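Local coordinates for protein phosphatidylinositol-specific phospholipase C1 (Streptomyces antibioticus, PDB 3H4X) that belongs to the phosphatidylinositol-specific phospholipase C family and folds as a single chain into a distorted TIM-type barrel of mostly parallel strands ringed by helices, at residues F48-A56 and M111-R122; D171-W179 and D277-M285. One frame throughout, in Å; residues are numbered along the deposited sequence.

Contact 1. Residues F48-A56 and M111-R122. With EOH (ethanol), chain F.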
loop_
_atom_site.group_PDB
_atom_site.type_symbol
_atom_site.label_atom_id
_atom_site.label_comp_id
_atom_site.label_asym_id
_atom_site.label_seq_id
_atom_site.Cartn_x
_atom_site.Cartn_y
_atom_site.Cartn_z
ATOM N N PHE A 48 6.510 -13.894 -7.100
ATOM C CA PHE A 48 5.508 -12.993 -6.557
ATOM C C PHE A 48 4.200 -13.734 -6.273
ATOM O O PHE A 48 3.471 -13.376 -5.352
ATOM C CB PHE A 48 5.276 -11.775 -7.457
ATOM C CG PHE A 48 4.573 -10.658 -6.751
ATOM C CD1 PHE A 48 5.202 -9.981 -5.722
ATOM C CD2 PHE A 48 3.272 -10.311 -7.078
ATOM C CE1 PHE A 48 4.559 -8.960 -5.043
ATOM C CE2 PHE A 48 2.627 -9.287 -6.404
ATOM C CZ PHE A 48 3.273 -8.613 -5.388
ATOM N N ALA A 49 3.913 -14.779 -7.047
ATOM C CA ALA A 49 2.734 -15.601 -6.788
ATOM C C ALA A 49 2.757 -16.143 -5.364
ATOM O O ALA A 49 1.713 -16.297 -4.737
ATOM C CB ALA A 49 2.647 -16.747 -7.788
ATOM N N ASP A 50 3.948 -16.458 -4.864
ATOM C CA ASP A 50 4.074 -16.938 -3.493
ATOM C C ASP A 50 3.734 -15.848 -2.477
ATOM O O ASP A 50 3.156 -16.131 -1.430
ATOM C CB ASP A 50 5.472 -17.499 -3.234
ATOM C CG ASP A 50 5.777 -18.700 -4.099
ATOM O OD1 ASP A 50 4.922 -19.611 -4.172
ATOM O OD2 ASP A 50 6.860 -18.720 -4.715
ATOM N N ALA A 51 4.087 -14.601 -2.781
ATOM C CA ALA A 51 3.692 -13.487 -1.920
ATOM C C ALA A 51 2.168 -13.368 -1.915
ATOM O O ALA A 51 1.548 -13.181 -0.865
ATOM C CB ALA A 51 4.334 -12.188 -2.389
ATOM N N LEU A 52 1.560 -13.477 -3.092
ATOM C CA LEU A 52 0.108 -13.406 -3.184
ATOM C C LEU A 52 -0.565 -14.557 -2.440
ATOM O O LEU A 52 -1.608 -14.376 -1.814
ATOM C CB LEU A 52 -0.339 -13.354 -4.642
ATOM C CG LEU A 52 0.041 -12.058 -5.361
ATOM C CD1 LEU A 52 -0.015 -12.239 -6.862
ATOM C CD2 LEU A 52 -0.861 -10.907 -4.930
ATOM N N ASP A 53 0.043 -15.737 -2.490
ATOM C CA ASP A 53 -0.520 -16.901 -1.810
ATOM C C ASP A 53 -0.187 -16.972 -0.314
ATOM O O ASP A 53 -0.631 -17.888 0.377
ATOM C CB ASP A 53 -0.099 -18.198 -2.511
ATOM C CG ASP A 53 -0.932 -18.495 -3.743
ATOM O OD1 ASP A 53 -2.121 -18.119 -3.768
ATOM O OD2 ASP A 53 -0.401 -19.120 -4.683
ATOM N N SER A 54 0.571 -16.003 0.191
ATOM C CA SER A 54 1.002 -16.013 1.588
ATOM C C SER A 54 -0.145 -15.794 2.560
ATOM O O SER A 54 -0.063 -16.196 3.722
ATOM C CB SER A 54 2.050 -14.929 1.830
ATOM O OG SER A 54 1.465 -13.635 1.765
ATOM N N GLY A 55 -1.203 -15.140 2.092
ATOM C CA GLY A 55 -2.301 -14.754 2.967
ATOM C C GLY A 55 -2.182 -13.336 3.510
ATOM O O GLY A 55 -3.120 -12.822 4.116
ATOM N N ALA A 56 -1.036 -12.694 3.298
ATOM C CA ALA A 56 -0.839 -11.328 3.784
ATOM C C ALA A 56 -1.878 -10.367 3.212
ATOM O O ALA A 56 -2.314 -10.512 2.068
ATOM C CB ALA A 56 0.565 -10.846 3.456
ATOM N N MET A 111 -0.170 -10.322 -10.840
ATOM C CA MET A 111 -1.353 -10.045 -10.031
ATOM C C MET A 111 -2.642 -10.379 -10.775
ATOM O O MET A 111 -3.555 -10.977 -10.214
ATOM C CB MET A 111 -1.372 -8.579 -9.592
ATOM C CG MET A 111 -0.303 -8.226 -8.577
ATOM S SD MET A 111 -0.234 -6.468 -8.204
ATOM C CE MET A 111 -1.846 -6.184 -7.486
ATOM N N ARG A 112 -2.721 -9.968 -12.033
ATOM C CA ARG A 112 -3.903 -10.248 -12.844
ATOM C C ARG A 112 -4.095 -11.750 -13.046
ATOM O O ARG A 112 -5.206 -12.268 -12.905
ATOM C CB ARG A 112 -3.803 -9.540 -14.198
ATOM C CG ARG A 112 -4.951 -9.835 -15.154
ATOM C CD ARG A 112 -6.288 -9.472 -14.541
ATOM N NE ARG A 112 -7.405 -9.709 -15.455
ATOM C CZ ARG A 112 -7.860 -8.820 -16.333
ATOM N NH1 ARG A 112 -7.289 -7.628 -16.431
ATOM N NH2 ARG A 112 -8.887 -9.125 -17.121
ATOM N N ALA A 113 -3.008 -12.447 -13.367
ATOM C CA ALA A 113 -3.063 -13.888 -13.581
ATOM C C ALA A 113 -3.546 -14.594 -12.319
ATOM O O ALA A 113 -4.425 -15.458 -12.364
ATOM C CB ALA A 113 -1.696 -14.403 -13.988
ATOM N N TRP A 114 -2.974 -14.205 -11.187
ATOM C CA TRP A 114 -3.327 -14.795 -9.908
ATOM C C TRP A 114 -4.779 -14.473 -9.551
ATOM O O TRP A 114 -5.528 -15.336 -9.092
ATOM C CB TRP A 114 -2.365 -14.288 -8.831
ATOM C CG TRP A 114 -2.655 -14.801 -7.471
ATOM C CD1 TRP A 114 -2.173 -15.944 -6.903
ATOM C CD2 TRP A 114 -3.492 -14.186 -6.491
ATOM N NE1 TRP A 114 -2.666 -16.082 -5.630
ATOM C CE2 TRP A 114 -3.478 -15.015 -5.351
ATOM C CE3 TRP A 114 -4.254 -13.015 -6.463
ATOM C CZ2 TRP A 114 -4.199 -14.708 -4.199
ATOM C CZ3 TRP A 114 -4.965 -12.713 -5.319
ATOM C CH2 TRP A 114 -4.931 -13.554 -4.203
ATOM N N HIS A 115 -5.171 -13.223 -9.774
ATOM C CA HIS A 115 -6.536 -12.775 -9.525
ATOM C C HIS A 115 -7.556 -13.621 -10.283
ATOM O O HIS A 115 -8.546 -14.081 -9.708
ATOM C CB HIS A 115 -6.668 -11.298 -9.910
ATOM C CG HIS A 115 -8.080 -10.823 -10.052
ATOM N ND1 HIS A 115 -8.837 -10.400 -8.980
ATOM C CD2 HIS A 115 -8.866 -10.684 -11.146
ATOM C CE1 HIS A 115 -10.033 -10.034 -9.407
ATOM N NE2 HIS A 115 -10.075 -10.196 -10.717
ATOM N N ASP A 116 -7.320 -13.812 -11.574
ATOM C CA ASP A 116 -8.247 -14.589 -12.391
ATOM C C ASP A 116 -8.358 -16.037 -11.905
ATOM O O ASP A 116 -9.400 -16.674 -12.070
ATOM C CB ASP A 116 -7.846 -14.534 -13.865
ATOM C CG ASP A 116 -8.075 -13.163 -14.485
ATOM O OD1 ASP A 116 -8.880 -12.378 -13.937
ATOM O OD2 ASP A 116 -7.450 -12.874 -15.525
ATOM N N ALA A 117 -7.294 -16.544 -11.291
ATOM C CA ALA A 117 -7.270 -17.921 -10.793
ATOM C C ALA A 117 -7.871 -18.067 -9.394
ATOM O O ALA A 117 -8.120 -19.183 -8.933
ATOM C CB ALA A 117 -5.846 -18.457 -10.808
ATOM N N HIS A 118 -8.097 -16.944 -8.720
ATOM C CA HIS A 118 -8.626 -16.959 -7.360
ATOM C C HIS A 118 -9.826 -16.030 -7.204
ATOM O O HIS A 118 -9.763 -15.036 -6.478
ATOM C CB HIS A 118 -7.534 -16.581 -6.353
ATOM C CG HIS A 118 -6.324 -17.460 -6.418
ATOM N ND1 HIS A 118 -6.152 -18.555 -5.599
ATOM C CD2 HIS A 118 -5.230 -17.409 -7.213
ATOM C CE1 HIS A 118 -4.999 -19.135 -5.883
ATOM N NE2 HIS A 118 -4.422 -18.462 -6.860
ATOM N N PRO A 119 -10.937 -16.356 -7.879
ATOM C CA PRO A 119 -12.126 -15.526 -7.744
ATOM C C PRO A 119 -12.518 -15.383 -6.279
ATOM O O PRO A 119 -12.486 -16.356 -5.530
ATOM C CB PRO A 119 -13.197 -16.310 -8.516
ATOM C CG PRO A 119 -12.654 -17.695 -8.663
ATOM C CD PRO A 119 -11.173 -17.539 -8.722
ATOM N N GLY A 120 -12.866 -14.168 -5.872
ATOM C CA GLY A 120 -13.309 -13.924 -4.508
ATOM C C GLY A 120 -12.193 -13.910 -3.482
ATOM O O GLY A 120 -12.448 -14.052 -2.287
ATOM N N HIS A 121 -10.957 -13.722 -3.941
ATOM C CA HIS A 121 -9.814 -13.684 -3.032
ATOM C C HIS A 121 -9.934 -12.555 -2.012
ATOM O O HIS A 121 -10.673 -11.593 -2.214
ATOM C CB HIS A 121 -8.486 -13.579 -3.797
ATOM C CG HIS A 121 -8.356 -12.353 -4.656
ATOM N ND1 HIS A 121 -8.063 -11.105 -4.144
ATOM C CD2 HIS A 121 -8.442 -12.196 -5.999
ATOM C CE1 HIS A 121 -7.990 -10.233 -5.135
ATOM N NE2 HIS A 121 -8.213 -10.869 -6.271
ATOM N N ARG A 122 -9.210 -12.681 -0.910
ATOM C CA ARG A 122 -9.153 -11.617 0.082
ATOM C C ARG A 122 -8.710 -10.311 -0.573
ATOM O O ARG A 122 -7.912 -10.320 -1.510
ATOM C CB ARG A 122 -8.155 -11.986 1.174
ATOM C CG ARG A 122 -6.706 -11.904 0.706
ATOM C CD ARG A 122 -5.764 -12.641 1.635
ATOM N NE ARG A 122 -4.369 -12.365 1.311
ATOM C CZ ARG A 122 -3.671 -12.982 0.361
ATOM N NH1 ARG A 122 -4.225 -13.931 -0.385
ATOM N NH2 ARG A 122 -2.405 -12.648 0.155
HETATM C C1 EOH F . -7.811 -5.049 -18.108
HETATM C C2 EOH F . -8.054 -3.612 -18.556
HETATM O O EOH F . -9.012 -5.715 -17.780
#
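Leu-52 rides over one face of the Trp-114 indole. Its CB stands almost straight above the five-membered ring, 3.6 Å from the centroid and 8° off the normal, a CH-pi contact. CD1 fills the corner beside Trp-114 CB and CG. The indole's NE1 edge is taken by Asp-53: Trp-114 NE1 donates to Asp-53 OD1 at 2.8 Å, nearly straight, meeting the oxygen from above the carboxylate plane. At the N-terminal end of helix 48-52, Met-111 CG comes to the edge of the Phe-48 ring, 3.8 Å from CE2. Arg-122 reaches into the turn of residues 52-56. With CG set between backbone N and carbonyl carbon (chi1 72°), the chain runs out extended and lays a guanidinium face on Gly-55 CA. Arg-122 NH1 and NH2 grip Leu-52 O end-on, with NH2 at 2.7 Å. Arg-122 NE and NH2 grip Ala-56 O side-on, both at 2.9 Å. Asp-53 OD2 also forms a salt bridge with Arg-96, and Ile-124 of strand 124-130 touches both Leu-52 and Trp-114. Four bonds thus hold the guanidinium flat in the turn after helix 48-52. Its positive charge probably offsets the negative pole of that helix end, while Asp-53 satisfies the N-H of the buried Trp-114.

Contact 2. Residues D171-W179 and D277-M285. With EOH (ethanol), chain N.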
loop_
_atom_site.group_PDB
_atom_site.type_symbol
_atom_site.label_atom_id
_atom_site.label_comp_id
_atom_site.label_asym_id
_atom_site.label_seq_id
_atom_site.Cartn_x
_atom_site.Cartn_y
_atom_site.Cartn_z
ATOM N N ASP A 171 -11.944 12.319 1.800
ATOM C CA ASP A 171 -12.071 12.520 3.236
ATOM C C ASP A 171 -13.534 12.630 3.652
ATOM O O ASP A 171 -13.957 12.032 4.642
ATOM C CB ASP A 171 -11.331 13.776 3.679
ATOM C CG ASP A 171 -11.349 13.946 5.178
ATOM O OD1 ASP A 171 -10.739 13.110 5.870
ATOM O OD2 ASP A 171 -11.994 14.901 5.666
ATOM N N GLU A 172 -14.300 13.417 2.906
ATOM C CA GLU A 172 -15.712 13.585 3.206
ATOM C C GLU A 172 -16.411 12.231 3.153
ATOM O O GLU A 172 -17.184 11.881 4.044
ATOM C CB GLU A 172 -16.357 14.554 2.214
ATOM C CG GLU A 172 -17.857 14.736 2.390
ATOM C CD GLU A 172 -18.474 15.557 1.271
ATOM O OE1 GLU A 172 -18.189 16.771 1.196
ATOM O OE2 GLU A 172 -19.251 14.988 0.473
ATOM N N ALA A 173 -16.131 11.469 2.101
ATOM C CA ALA A 173 -16.755 10.170 1.920
ATOM C C ALA A 173 -16.413 9.209 3.053
ATOM O O ALA A 173 -17.289 8.541 3.604
ATOM C CB ALA A 173 -16.345 9.577 0.586
ATOM N N VAL A 174 -15.135 9.128 3.401
ATOM C CA VAL A 174 -14.706 8.115 4.351
ATOM C C VAL A 174 -15.202 8.421 5.769
ATOM O O VAL A 174 -15.623 7.522 6.499
ATOM C CB VAL A 174 -13.172 7.900 4.291
ATOM C CG1 VAL A 174 -12.434 8.925 5.140
ATOM C CG2 VAL A 174 -12.815 6.469 4.692
ATOM N N ARG A 175 -15.169 9.692 6.153
ATOM C CA ARG A 175 -15.652 10.078 7.474
ATOM C C ARG A 175 -17.140 9.811 7.635
ATOM O O ARG A 175 -17.586 9.355 8.686
ATOM C CB ARG A 175 -15.355 11.551 7.757
ATOM C CG ARG A 175 -13.892 11.834 8.029
ATOM C CD ARG A 175 -13.667 13.286 8.409
ATOM N NE ARG A 175 -14.392 13.645 9.624
ATOM C CZ ARG A 175 -14.460 14.876 10.122
ATOM N NH1 ARG A 175 -13.840 15.876 9.512
ATOM N NH2 ARG A 175 -15.147 15.105 11.235
ATOM N N ALA A 176 -17.902 10.096 6.584
ATOM C CA ALA A 176 -19.356 9.995 6.640
ATOM C C ALA A 176 -19.858 8.557 6.568
ATOM O O ALA A 176 -20.786 8.180 7.286
ATOM C CB ALA A 176 -19.977 10.819 5.528
ATOM N N GLY A 177 -19.253 7.761 5.693
ATOM C CA GLY A 177 -19.785 6.447 5.368
ATOM C C GLY A 177 -18.830 5.283 5.521
ATOM O O GLY A 177 -19.249 4.139 5.425
ATOM N N GLY A 178 -17.552 5.567 5.753
ATOM C CA GLY A 178 -16.554 4.517 5.922
ATOM C C GLY A 178 -16.266 3.703 4.670
ATOM O O GLY A 178 -16.607 4.102 3.556
ATOM N N TRP A 179 -15.635 2.550 4.873
ATOM C CA TRP A 179 -15.227 1.660 3.786
ATOM C C TRP A 179 -16.238 0.538 3.609
ATOM O O TRP A 179 -16.986 0.225 4.527
ATOM C CB TRP A 179 -13.867 1.034 4.105
ATOM C CG TRP A 179 -12.749 2.016 4.184
ATOM C CD1 TRP A 179 -12.422 2.794 5.252
ATOM C CD2 TRP A 179 -11.801 2.323 3.154
ATOM N NE1 TRP A 179 -11.328 3.569 4.954
ATOM C CE2 TRP A 179 -10.933 3.302 3.668
ATOM C CE3 TRP A 179 -11.604 1.865 1.849
ATOM C CZ2 TRP A 179 -9.886 3.836 2.922
ATOM C CZ3 TRP A 179 -10.563 2.398 1.108
ATOM C CH2 TRP A 179 -9.721 3.373 1.646
ATOM N N ASP A 277 -9.089 5.834 13.802
ATOM C CA ASP A 277 -10.153 4.839 13.846
ATOM C C ASP A 277 -11.521 5.522 13.806
ATOM O O ASP A 277 -12.423 5.105 13.076
ATOM C CB ASP A 277 -10.001 4.006 15.118
ATOM C CG ASP A 277 -10.638 2.636 15.012
ATOM O OD1 ASP A 277 -11.425 2.400 14.071
ATOM O OD2 ASP A 277 -10.344 1.797 15.892
ATOM N N THR A 278 -11.662 6.593 14.579
ATOM C CA THR A 278 -12.914 7.339 14.632
ATOM C C THR A 278 -13.317 7.853 13.249
ATOM O O THR A 278 -14.499 7.860 12.895
ATOM C CB THR A 278 -12.803 8.517 15.622
ATOM O OG1 THR A 278 -12.547 8.012 16.940
ATOM C CG2 THR A 278 -14.081 9.336 15.628
ATOM N N ARG A 279 -12.326 8.264 12.467
ATOM C CA ARG A 279 -12.573 8.857 11.156
ATOM C C ARG A 279 -12.538 7.848 10.010
ATOM O O ARG A 279 -12.752 8.211 8.851
ATOM C CB ARG A 279 -11.581 9.995 10.910
ATOM C CG ARG A 279 -11.886 11.237 11.738
ATOM C CD ARG A 279 -10.688 12.161 11.882
ATOM N NE ARG A 279 -11.066 13.425 12.510
ATOM C CZ ARG A 279 -11.142 14.589 11.870
ATOM N NH1 ARG A 279 -10.850 14.663 10.577
ATOM N NH2 ARG A 279 -11.499 15.687 12.525
ATOM N N HIS A 280 -12.276 6.587 10.344
ATOM C CA HIS A 280 -12.227 5.494 9.368
ATOM C C HIS A 280 -11.048 5.593 8.402
ATOM O O HIS A 280 -11.087 5.042 7.299
ATOM C CB HIS A 280 -13.548 5.379 8.602
ATOM C CG HIS A 280 -14.753 5.407 9.487
ATOM N ND1 HIS A 280 -14.901 4.566 10.570
ATOM C CD2 HIS A 280 -15.860 6.187 9.463
ATOM C CE1 HIS A 280 -16.050 4.821 11.168
ATOM N NE2 HIS A 280 -16.651 5.802 10.517
ATOM N N TYR A 281 -9.994 6.288 8.817
ATOM C CA TYR A 281 -8.779 6.353 8.015
ATOM C C TYR A 281 -7.998 5.057 8.155
ATOM O O TYR A 281 -8.032 4.413 9.202
ATOM C CB TYR A 281 -7.888 7.507 8.466
ATOM C CG TYR A 281 -8.520 8.880 8.411
ATOM C CD1 TYR A 281 -9.481 9.198 7.460
ATOM C CD2 TYR A 281 -8.119 9.872 9.293
ATOM C CE1 TYR A 281 -10.045 10.469 7.408
ATOM C CE2 TYR A 281 -8.667 11.136 9.252
ATOM C CZ TYR A 281 -9.625 11.432 8.311
ATOM O OH TYR A 281 -10.156 12.701 8.305
ATOM N N LEU A 282 -7.274 4.681 7.107
ATOM C CA LEU A 282 -6.402 3.516 7.188
ATOM C C LEU A 282 -5.077 3.910 7.813
ATOM O O LEU A 282 -4.473 4.907 7.421
ATOM C CB LEU A 282 -6.177 2.892 5.813
ATOM C CG LEU A 282 -7.445 2.446 5.084
ATOM C CD1 LEU A 282 -7.089 1.768 3.770
ATOM C CD2 LEU A 282 -8.300 1.526 5.948
ATOM N N LEU A 283 -4.634 3.125 8.787
ATOM C CA LEU A 283 -3.403 3.404 9.514
ATOM C C LEU A 283 -2.448 2.224 9.368
ATOM O O LEU A 283 -2.681 1.147 9.918
ATOM C CB LEU A 283 -3.714 3.667 10.991
ATOM C CG LEU A 283 -2.549 4.075 11.895
ATOM C CD1 LEU A 283 -1.831 5.300 11.355
ATOM C CD2 LEU A 283 -3.032 4.321 13.312
ATOM N N ILE A 284 -1.382 2.417 8.598
ATOM C CA ILE A 284 -0.369 1.384 8.405
ATOM C C ILE A 284 0.765 1.618 9.393
ATOM O O ILE A 284 1.374 2.693 9.397
ATOM C CB ILE A 284 0.217 1.396 6.965
ATOM C CG1 ILE A 284 -0.815 0.961 5.921
ATOM C CG2 ILE A 284 1.418 0.466 6.873
ATOM C CD1 ILE A 284 -1.959 1.914 5.721
ATOM N N MET A 285 1.044 0.613 10.222
ATOM C CA MET A 285 2.124 0.691 11.197
ATOM C C MET A 285 3.269 -0.220 10.776
ATOM O O MET A 285 3.125 -1.445 10.727
ATOM C CB MET A 285 1.636 0.316 12.592
ATOM C CG MET A 285 0.550 1.222 13.134
ATOM S SD MET A 285 0.455 1.069 14.921
ATOM C CE MET A 285 -0.883 2.201 15.301
HETATM C C1 EOH N . -14.207 3.246 15.236
HETATM C C2 EOH N . -13.965 3.822 16.626
HETATM O O EOH N . -14.815 4.181 14.373
HETATM O O HOH W 1 -11.215 15.861 8.008
HETATM O O HOH W 2 -16.272 9.372 11.135
HETATM O O HOH W 3 -19.007 7.091 9.834
#
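Tyr-281 OH donates to Asp-171 OD1 at 2.5 Å, on the syn lone pair of the carboxylate. The same hydroxyl accepts from Arg-279 NH1 at 3.1 Å, within the guanidinium plane. Arg-244, outside both segments, reaches Asp-171 OD1 and Tyr-281 OH as well. A second direct bond lies further along: Trp-179 NE1 donates to His-280 O at 2.8 Å, in the plane of the indole.

Stacking brings two like charges together. The guanidinium of Arg-175 lies on that of Arg-279, centres 3.8 Å apart and planes 29° apart, with the two side chains running side by side. A bend at chi3 (61°) turns the Arg-175 group onto its partner. Water 1 accepts from Arg-175 NH1 and, weakly, from Arg-279 NH1, and donates to Asp-171 OD2. The nearby carboxylate probably eases the repulsion.

Two more waters bridge the segments at Arg-175 O. Water 2 joins it to Thr-278 O, and water 3 links it to His-280 NE2.

The apolar contacts are close. Val-174 CG1 meets the edge of the Tyr-281 ring, 3.6 Å from CE1. Leu-282 lies over one face of the Trp-179 indole. Leu-282 CG is 3.5 Å from Trp-179 CZ2, and CD2 makes a CH-pi contact with the five-membered ring.

His-280 has positive phi and ends helix 274-278 in a Schellman motif. The chain then turns through Tyr-281 into the N-terminal end of strand 282-286, which pairs in parallel with strands 258-262 and 319-322. The arrangement is that of a helix end packed on a helix-to-strand turn of a TIM-type beta/alpha barrel, the fold of this family.

How the contacts relate
Contact 1 is the more buried of the two; contact 2 is partly buried and has an exposed arginine at its margin. They share no segment, and their centres lie about 26 Å apart, with nearest atoms about 12 Å apart. Contact 1 packs against strands 58-64 and 124-130 of the sheet, while contact 2 includes the start of its strand 282-286. Each sets a leucine over an indole face and gives the indole N-H an oxygen, a carboxylate in contact 1 and a backbone carbonyl in contact 2. Arginine chemistry separates them. In contact 1 one guanidinium binds backbone carbonyls directly, whereas in contact 2 two guanidiniums stack and water bridges the segments.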